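Local structure of STIL N-terminal domain-containing protein (Trichoplax adhaerens, 5OI9) at residues A[295-300]-A[308-313]; A[16-21]-A[199-204]. The protein is the Trichoplax STIL homologue, represented here by its N-terminal domain, and probably acts in centriole assembly, where STIL is bound by CEP85 and supports PLK4 activation. All blocks are in the same frame, centred on the assembly; numbering follows the deposited sequence.

Contact 1: A[295-300]-A[308-313]; sequences GFILVL and PEFWEC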
ATOM      1  N   GLY A 295       7.279  -9.829 -20.361  1.00 19.36           N
ATOM      2  CA  GLY A 295       8.225 -10.061 -19.291  1.00 14.22           C
ATOM      3  C   GLY A 295       9.176  -8.889 -19.189  1.00 15.02           C
ATOM      4  O   GLY A 295       9.676  -8.406 -20.209  1.00 13.19           O
ATOM      5  N   PHE A 296       9.418  -8.399 -17.978  1.00  9.91           N
ATOM      6  CA  PHE A 296      10.338  -7.294 -17.774  1.00 13.97           C
ATOM      7  C   PHE A 296      11.341  -7.680 -16.699  1.00 12.01           C
ATOM      8  O   PHE A 296      11.136  -8.630 -15.940  1.00 12.44           O
ATOM      9  CB  PHE A 296       9.608  -5.991 -17.404  1.00 13.38           C
ATOM     10  CG  PHE A 296       8.818  -6.066 -16.126  1.00 12.06           C
ATOM     11  CD1 PHE A 296       9.375  -5.653 -14.926  1.00 10.54           C
ATOM     12  CD2 PHE A 296       7.512  -6.526 -16.129  1.00 12.66           C
ATOM     13  CE1 PHE A 296       8.646  -5.707 -13.750  1.00 14.34           C
ATOM     14  CE2 PHE A 296       6.778  -6.583 -14.959  1.00 13.21           C
ATOM     15  CZ  PHE A 296       7.346  -6.173 -13.767  1.00 14.43           C
ATOM     16  N   ILE A 297      12.435  -6.948 -16.657  1.00 12.21           N
ATOM     17  CA  ILE A 297      13.566  -7.338 -15.826  1.00 12.18           C
ATOM     18  C   ILE A 297      13.477  -6.622 -14.489  1.00 10.90           C
ATOM     19  O   ILE A 297      13.017  -5.480 -14.389  1.00 11.45           O
ATOM     20  CB  ILE A 297      14.909  -7.057 -16.536  1.00 13.49           C
ATOM     21  CG1 ILE A 297      16.057  -7.755 -15.803  1.00 15.45           C
ATOM     22  CG2 ILE A 297      15.163  -5.556 -16.644  1.00 14.92           C
ATOM     23  CD1 ILE A 297      17.316  -7.897 -16.627  1.00 22.64           C
ATOM     24  N   LEU A 298      13.899  -7.324 -13.443  1.00 10.69           N
ATOM     25  CA  LEU A 298      14.056  -6.757 -12.112  1.00 13.25           C
ATOM     26  C   LEU A 298      15.488  -7.001 -11.668  1.00 10.34           C
ATOM     27  O   LEU A 298      15.926  -8.152 -11.590  1.00  8.60           O
ATOM     28  CB  LEU A 298      13.067  -7.379 -11.120  1.00 11.88           C
ATOM     29  CG  LEU A 298      13.393  -7.205  -9.634  1.00 11.90           C
ATOM     30  CD1 LEU A 298      13.311  -5.743  -9.218  1.00  8.68           C
ATOM     31  CD2 LEU A 298      12.458  -8.063  -8.789  1.00 12.42           C
ATOM     32  N   VAL A 299      16.220  -5.923 -11.411  1.00 13.35           N
ATOM     33  CA  VAL A 299      17.555  -5.997 -10.831  1.00 11.55           C
ATOM     34  C   VAL A 299      17.392  -5.748  -9.339  1.00 11.95           C
ATOM     35  O   VAL A 299      17.088  -4.629  -8.916  1.00 12.96           O
ATOM     36  CB  VAL A 299      18.515  -4.988 -11.477  1.00 13.75           C
ATOM     37  CG1 VAL A 299      19.909  -5.138 -10.900  1.00 13.02           C
ATOM     38  CG2 VAL A 299      18.541  -5.179 -12.988  1.00 10.01           C
ATOM     39  N   LEU A 300      17.568  -6.796  -8.540  1.00 11.98           N
ATOM     40  CA  LEU A 300      17.229  -6.772  -7.121  1.00 13.36           C
ATOM     41  C   LEU A 300      18.510  -6.731  -6.298  1.00 17.50           C
ATOM     42  O   LEU A 300      19.249  -7.720  -6.239  1.00 18.86           O
ATOM     43  CB  LEU A 300      16.378  -7.985  -6.753  1.00 10.92           C
ATOM     44  CG  LEU A 300      15.727  -7.966  -5.370  1.00 17.44           C
ATOM     45  CD1 LEU A 300      14.826  -6.749  -5.224  1.00 13.13           C
ATOM     46  CD2 LEU A 300      14.944  -9.247  -5.138  1.00 14.79           C
ATOM     47  N   PRO A 308      23.702  -8.297  -7.043  1.00 18.71           N
ATOM     48  CA  PRO A 308      22.250  -8.259  -7.241  1.00 18.26           C
ATOM     49  C   PRO A 308      21.728  -9.545  -7.859  1.00 15.64           C
ATOM     50  O   PRO A 308      22.451 -10.298  -8.515  1.00 18.26           O
ATOM     51  CB  PRO A 308      22.057  -7.073  -8.193  1.00 17.73           C
ATOM     52  CG  PRO A 308      23.338  -7.014  -8.957  1.00 19.44           C
ATOM     53  CD  PRO A 308      24.405  -7.386  -7.964  1.00 19.03           C
ATOM     54  N   GLU A 309      20.443  -9.787  -7.633  1.00 14.08           N
ATOM     55  CA  GLU A 309      19.721 -10.883  -8.259  1.00 16.13           C
ATOM     56  C   GLU A 309      18.944 -10.363  -9.462  1.00 17.17           C
ATOM     57  O   GLU A 309      18.444  -9.235  -9.461  1.00 16.94           O
ATOM     58  CB  GLU A 309      18.753 -11.546  -7.277  1.00 15.87           C
ATOM     59  CG  GLU A 309      19.374 -12.040  -5.982  1.00 19.67           C
ATOM     60  CD  GLU A 309      18.329 -12.581  -5.021  1.00 24.99           C
ATOM     61  OE1 GLU A 309      17.121 -12.438  -5.317  1.00 15.92           O
ATOM     62  OE2 GLU A 309      18.711 -13.149  -3.974  1.00 29.36           O
ATOM     63  N   PHE A 310      18.840 -11.200 -10.488  1.00 13.69           N
ATOM     64  CA  PHE A 310      18.136 -10.855 -11.715  1.00 15.24           C
ATOM     65  C   PHE A 310      16.902 -11.734 -11.859  1.00 16.33           C
ATOM     66  O   PHE A 310      16.987 -12.959 -11.719  1.00 14.47           O
ATOM     67  CB  PHE A 310      19.052 -11.009 -12.933  1.00 14.64           C
ATOM     68  CG  PHE A 310      20.181 -10.015 -12.968  1.00 18.96           C
ATOM     69  CD1 PHE A 310      21.311 -10.201 -12.191  1.00 17.50           C
ATOM     70  CD2 PHE A 310      20.110  -8.893 -13.782  1.00 16.83           C
ATOM     71  CE1 PHE A 310      22.348  -9.289 -12.220  1.00 14.81           C
ATOM     72  CE2 PHE A 310      21.148  -7.979 -13.816  1.00 16.72           C
ATOM     73  CZ  PHE A 310      22.267  -8.179 -13.033  1.00 16.12           C
ATOM     74  N   TRP A 311      15.761 -11.101 -12.129  1.00  9.24           N
ATOM     75  CA  TRP A 311      14.492 -11.789 -12.305  1.00 11.85           C
ATOM     76  C   TRP A 311      13.792 -11.264 -13.547  1.00 12.65           C
ATOM     77  O   TRP A 311      13.893 -10.080 -13.877  1.00 11.65           O
ATOM     78  CB  TRP A 311      13.561 -11.589 -11.099  1.00 12.58           C
ATOM     79  CG  TRP A 311      14.091 -12.091  -9.798  1.00 14.38           C
ATOM     80  CD1 TRP A 311      15.064 -11.519  -9.029  1.00 15.67           C
ATOM     81  CD2 TRP A 311      13.661 -13.262  -9.097  1.00 14.16           C
ATOM     82  NE1 TRP A 311      15.267 -12.265  -7.892  1.00 15.59           N
ATOM     83  CE2 TRP A 311      14.419 -13.342  -7.911  1.00 17.01           C
ATOM     84  CE3 TRP A 311      12.706 -14.251  -9.354  1.00 12.57           C
ATOM     85  CZ2 TRP A 311      14.256 -14.374  -6.989  1.00 17.26           C
ATOM     86  CZ3 TRP A 311      12.542 -15.270  -8.437  1.00 16.47           C
ATOM     87  CH2 TRP A 311      13.315 -15.326  -7.269  1.00 22.77           C
ATOM     88  N   GLU A 312      13.077 -12.152 -14.233  1.00 13.85           N
ATOM     89  CA  GLU A 312      12.132 -11.755 -15.269  1.00 14.34           C
ATOM     90  C   GLU A 312      10.728 -11.825 -14.686  1.00 15.18           C
ATOM     91  O   GLU A 312      10.270 -12.901 -14.283  1.00 17.04           O
ATOM     92  CB  GLU A 312      12.237 -12.641 -16.510  1.00 11.77           C
ATOM     93  CG  GLU A 312      11.224 -12.261 -17.589  1.00 22.05           C
ATOM     94  CD  GLU A 312      11.490 -12.933 -18.925  1.00 26.20           C
ATOM     95  OE1 GLU A 312      10.700 -13.815 -19.318  1.00 33.76           O
ATOM     96  OE2 GLU A 312      12.488 -12.575 -19.582  1.00 24.88           O
ATOM     97  N   CYS A 313      10.051 -10.682 -14.639  1.00 13.46           N
ATOM     98  CA  CYS A 313       8.719 -10.579 -14.063  1.00 11.98           C
ATOM     99  C   CYS A 313       7.685 -10.429 -15.167  1.00 19.11           C
ATOM    100  O   CYS A 313       7.937  -9.773 -16.183  1.00 14.91           O
ATOM    101  CB  CYS A 313       8.627  -9.393 -13.102  1.00 14.60           C
ATOM    102  SG  CYS A 313       9.904  -9.377 -11.833  1.00 17.29           S
TER
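The axes of the antiparallel strands 296-300 and 309-313 come within 4.6 Å, with 152° between their directions, and six backbone hydrogen bonds join the hydrogen-bonded pairs Phe296-Cys313, Leu298-Trp311 and Leu300-Glu309. The side chains of these pairs share one face of the hairpin. Phe296 CG takes the crowded position between the backbone N and the carbonyl carbon (chi1 61°), swinging the ring across to Cys313, whose CB stands over one face, 3.5 Å from Phe296 CZ, in a CH-pi contact that suits a small side chain. Cys313 SG stands obliquely beside the ring and reaches diagonally across to Leu298 CB, 3.8 Å away. An alanine in place of Phe296 would remove the ring and would probably leave Cys313 CB without its aromatic cover and loosen the packing against helix 270-281. A CB at Gly295 would run into Glu312 OE1 and the preceding carbonyl O. Trp311 NE1 donates to the anti lone pair of Glu309 OE1 (3.2 Å), which lies in the indole plane and helps fix the ring's rotation; Leu300 lies alongside Glu309 and crosses Trp311 obliquely. On the other face Val299 CG2 packs alongside Phe310 CE2 at 3.9 Å, and Ile297 CD1 reaches the edge of the same ring. Strand 256-264 continues the sheet beside Ile297 and Val299, strand 196-200 flanks 309-314, and helix 270-281 packs on Phe296, Leu298 and Leu300.

Contact 2: A[16-21]-A[199-204]; sequences KLWDSK and VPILPV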
ATOM      1  N   LYS A  16      15.802 -10.613 -27.513  1.00 61.19           N
ATOM      2  CA  LYS A  16      17.233 -10.890 -27.484  1.00 61.56           C
ATOM      3  C   LYS A  16      17.957  -9.947 -26.530  1.00 56.50           C
ATOM      4  O   LYS A  16      19.188  -9.874 -26.528  1.00 46.72           O
ATOM      5  CB  LYS A  16      17.833 -10.775 -28.889  1.00 78.51           C
ATOM      6  CG  LYS A  16      17.340 -11.830 -29.865  1.00 78.24           C
ATOM      7  CD  LYS A  16      17.999 -11.672 -31.226  1.00 80.41           C
ATOM      8  CE  LYS A  16      17.526 -12.744 -32.195  1.00 81.28           C
ATOM      9  NZ  LYS A  16      18.133 -12.588 -33.548  1.00 72.72           N
ATOM     10  N   LEU A  17      17.185  -9.223 -25.717  1.00 43.61           N
ATOM     11  CA  LEU A  17      17.792  -8.291 -24.774  1.00 30.43           C
ATOM     12  C   LEU A  17      18.487  -9.027 -23.636  1.00 31.01           C
ATOM     13  O   LEU A  17      19.505  -8.552 -23.120  1.00 33.12           O
ATOM     14  CB  LEU A  17      16.733  -7.328 -24.238  1.00 40.45           C
ATOM     15  CG  LEU A  17      15.932  -6.581 -25.309  1.00 38.08           C
ATOM     16  CD1 LEU A  17      15.034  -5.520 -24.688  1.00 26.91           C
ATOM     17  CD2 LEU A  17      16.856  -5.965 -26.351  1.00 36.34           C
ATOM     18  N   TRP A  18      17.961 -10.182 -23.238  1.00 24.43           N
ATOM     19  CA  TRP A  18      18.618 -11.036 -22.256  1.00 20.62           C
ATOM     20  C   TRP A  18      18.099 -12.456 -22.430  1.00 25.20           C
ATOM     21  O   TRP A  18      17.165 -12.708 -23.195  1.00 23.20           O
ATOM     22  CB  TRP A  18      18.395 -10.534 -20.823  1.00 25.10           C
ATOM     23  CG  TRP A  18      16.953 -10.461 -20.417  1.00 19.28           C
ATOM     24  CD1 TRP A  18      16.169 -11.491 -19.985  1.00 19.29           C
ATOM     25  CD2 TRP A  18      16.128  -9.292 -20.395  1.00 21.53           C
ATOM     26  NE1 TRP A  18      14.903 -11.037 -19.704  1.00 19.09           N
ATOM     27  CE2 TRP A  18      14.852  -9.689 -19.948  1.00 17.75           C
ATOM     28  CE3 TRP A  18      16.342  -7.947 -20.714  1.00 20.91           C
ATOM     29  CZ2 TRP A  18      13.795  -8.791 -19.811  1.00 14.11           C
ATOM     30  CZ3 TRP A  18      15.292  -7.056 -20.576  1.00 19.58           C
ATOM     31  CH2 TRP A  18      14.034  -7.483 -20.128  1.00 15.64           C
ATOM     32  N   ASP A  19      18.723 -13.382 -21.708  1.00 25.70           N
ATOM     33  CA  ASP A  19      18.323 -14.784 -21.720  1.00 22.63           C
ATOM     34  C   ASP A  19      17.243 -15.016 -20.671  1.00 24.40           C
ATOM     35  O   ASP A  19      17.422 -14.668 -19.500  1.00 22.94           O
ATOM     36  CB  ASP A  19      19.528 -15.688 -21.457  1.00 24.58           C
ATOM     37  CG  ASP A  19      19.162 -17.159 -21.442  1.00 34.71           C
ATOM     38  OD1 ASP A  19      18.125 -17.529 -22.032  1.00 37.89           O
ATOM     39  OD2 ASP A  19      19.911 -17.948 -20.830  1.00 38.68           O
ATOM     40  N   SER A  20      16.128 -15.612 -21.092  1.00 24.85           N
ATOM     41  CA  SER A  20      14.965 -15.784 -20.233  1.00 26.26           C
ATOM     42  C   SER A  20      14.842 -17.187 -19.651  1.00 24.53           C
ATOM     43  O   SER A  20      13.830 -17.485 -19.009  1.00 28.58           O
ATOM     44  CB  SER A  20      13.687 -15.439 -21.004  1.00 23.28           C
ATOM     45  OG  SER A  20      13.584 -14.042 -21.211  1.00 27.40           O
ATOM     46  N   LYS A  21      15.835 -18.051 -19.861  1.00 26.35           N
ATOM     47  CA  LYS A  21      15.761 -19.406 -19.328  1.00 28.50           C
ATOM     48  C   LYS A  21      15.669 -19.375 -17.807  1.00 21.20           C
ATOM     49  O   LYS A  21      16.462 -18.708 -17.137  1.00 25.19           O
ATOM     50  CB  LYS A  21      16.976 -20.222 -19.769  1.00 27.97           C
ATOM     51  CG  LYS A  21      16.950 -21.666 -19.287  1.00 32.03           C
ATOM     52  CD  LYS A  21      18.155 -22.449 -19.781  1.00 43.55           C
ATOM     53  CE  LYS A  21      18.107 -23.894 -19.300  1.00 59.48           C
ATOM     54  NZ  LYS A  21      19.264 -24.688 -19.795  1.00 53.47           N
ATOM     55  N   VAL A 199      10.661 -15.013 -12.286  1.00 15.97           N
ATOM     56  CA  VAL A 199      11.506 -16.133 -12.680  1.00 16.92           C
ATOM     57  C   VAL A 199      12.961 -15.713 -12.507  1.00 17.17           C
ATOM     58  O   VAL A 199      13.371 -14.703 -13.080  1.00 17.62           O
ATOM     59  CB  VAL A 199      11.250 -16.569 -14.134  1.00 26.10           C
ATOM     60  CG1 VAL A 199      12.354 -17.482 -14.615  1.00 20.67           C
ATOM     61  CG2 VAL A 199       9.895 -17.250 -14.257  1.00 25.32           C
ATOM     62  N   PRO A 200      13.770 -16.450 -11.748  1.00 16.29           N
ATOM     63  CA  PRO A 200      15.198 -16.119 -11.667  1.00 14.77           C
ATOM     64  C   PRO A 200      15.888 -16.395 -12.994  1.00 18.12           C
ATOM     65  O   PRO A 200      15.658 -17.428 -13.629  1.00 20.35           O
ATOM     66  CB  PRO A 200      15.722 -17.047 -10.560  1.00 19.04           C
ATOM     67  CG  PRO A 200      14.509 -17.681  -9.934  1.00 19.65           C
ATOM     68  CD  PRO A 200      13.437 -17.655 -10.975  1.00 20.37           C
ATOM     69  N   ILE A 201      16.737 -15.457 -13.419  1.00 14.31           N
ATOM     70  CA  ILE A 201      17.437 -15.553 -14.693  1.00 18.53           C
ATOM     71  C   ILE A 201      18.923 -15.288 -14.475  1.00 19.58           C
ATOM     72  O   ILE A 201      19.353 -14.846 -13.409  1.00 17.99           O
ATOM     73  CB  ILE A 201      16.873 -14.581 -15.752  1.00 20.61           C
ATOM     74  CG1 ILE A 201      17.106 -13.131 -15.327  1.00 17.89           C
ATOM     75  CG2 ILE A 201      15.391 -14.840 -15.986  1.00 19.31           C
ATOM     76  CD1 ILE A 201      16.708 -12.117 -16.377  1.00 13.49           C
ATOM     77  N   LEU A 202      19.705 -15.565 -15.519  1.00 20.75           N
ATOM     78  CA  LEU A 202      21.141 -15.338 -15.477  1.00 21.64           C
ATOM     79  C   LEU A 202      21.449 -13.841 -15.415  1.00 23.81           C
ATOM     80  O   LEU A 202      20.666 -13.020 -15.899  1.00 23.99           O
ATOM     81  CB  LEU A 202      21.815 -15.954 -16.701  1.00 28.41           C
ATOM     82  CG  LEU A 202      21.844 -17.481 -16.793  1.00 25.34           C
ATOM     83  CD1 LEU A 202      22.370 -17.922 -18.149  1.00 30.79           C
ATOM     84  CD2 LEU A 202      22.690 -18.070 -15.677  1.00 22.82           C
ATOM     85  N   PRO A 203      22.584 -13.464 -14.823  1.00 26.71           N
ATOM     86  CA  PRO A 203      22.901 -12.037 -14.689  1.00 26.90           C
ATOM     87  C   PRO A 203      23.085 -11.366 -16.042  1.00 23.25           C
ATOM     88  O   PRO A 203      23.545 -11.977 -17.009  1.00 19.36           O
ATOM     89  CB  PRO A 203      24.207 -12.035 -13.884  1.00 23.12           C
ATOM     90  CG  PRO A 203      24.234 -13.356 -13.194  1.00 25.26           C
ATOM     91  CD  PRO A 203      23.571 -14.313 -14.136  1.00 24.76           C
ATOM     92  N   VAL A 204      22.717 -10.089 -16.096  1.00 24.23           N
ATOM     93  CA  VAL A 204      22.796  -9.281 -17.306  1.00 22.42           C
ATOM     94  C   VAL A 204      23.761  -8.130 -17.059  1.00 25.07           C
ATOM     95  O   VAL A 204      23.814  -7.577 -15.956  1.00 21.77           O
ATOM     96  CB  VAL A 204      21.405  -8.759 -17.725  1.00 24.17           C
ATOM     97  CG1 VAL A 204      21.492  -7.981 -19.025  1.00 20.09           C
ATOM     98  CG2 VAL A 204      20.425  -9.916 -17.859  1.00 21.17           C
TER
HETATM   99  O   HOH W   1      19.600 -13.304 -18.323  1.00 21.38           O
HETATM  100  O   HOH W   2      18.496 -17.032 -17.884  1.00 23.12           O
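The indole of Trp18 is met obliquely by two aliphatic tips, neither squarely over a face nor at an edge: Ile201 CD1 lies 3.7 Å from Trp18 CD1, while Val204 CG2 comes to 3.6 Å from Trp18 CB. Trp18 CG sits between the backbone N and the carbonyl carbon (chi1 59°), and Ile201 CG1 takes the same crowded position; the two side chains cross obliquely. A broad, apolar ring suits this place, where the loop before strand 27-29 packs against the chain leaving strand 196-200 and Ile297 of the neighbouring hairpin also touches Trp18. Glu312 OE2 accepts from Trp18 NE1 and is also hydrogen-bonded to Ser20 OG. In the carboxylate of Asp19, the other flat group, OD1 takes the N-H of Lys21 at 3.2 Å from well above the plane, closing an Asx turn, and OD2 runs beside Leu202 CD1. Water does the polar joining: one molecule donates to Asp19 O (2.8 Å) and to Leu202 O, and a second accepts from Leu202 N (3.0 Å) and lies within hydrogen-bonding distance of Lys21 O and Asp19 O. The chemistry therefore divides in two, an apolar patch around Trp18 giving way to a hydrated seam at the surface, where solvent rather than direct backbone pairing bridges the segments.

Overall arrangement
From the N terminus, the loop 16-21 comes first, and contact 2 closes a long excursion when the chain returns at 199-204, on and beyond strand 196-200. Contact 1 follows later and is local: a hairpin between 295-300 and 308-313. The two are therefore in series, neither nested nor crossed, yet their centres lie only about 8 Å apart. Both reach the same mixed sheet, in which strands 196-200 and 309-314 are neighbours; Glu312 N probably bonds to Val199 O between these two strands. Glu312 is shared, its OE2 hydrogen-bonded to Trp18 NE1 and Ser20 OG, so the hairpin, strand 196-200 with the chain after it, and the N-terminal loop are tied together.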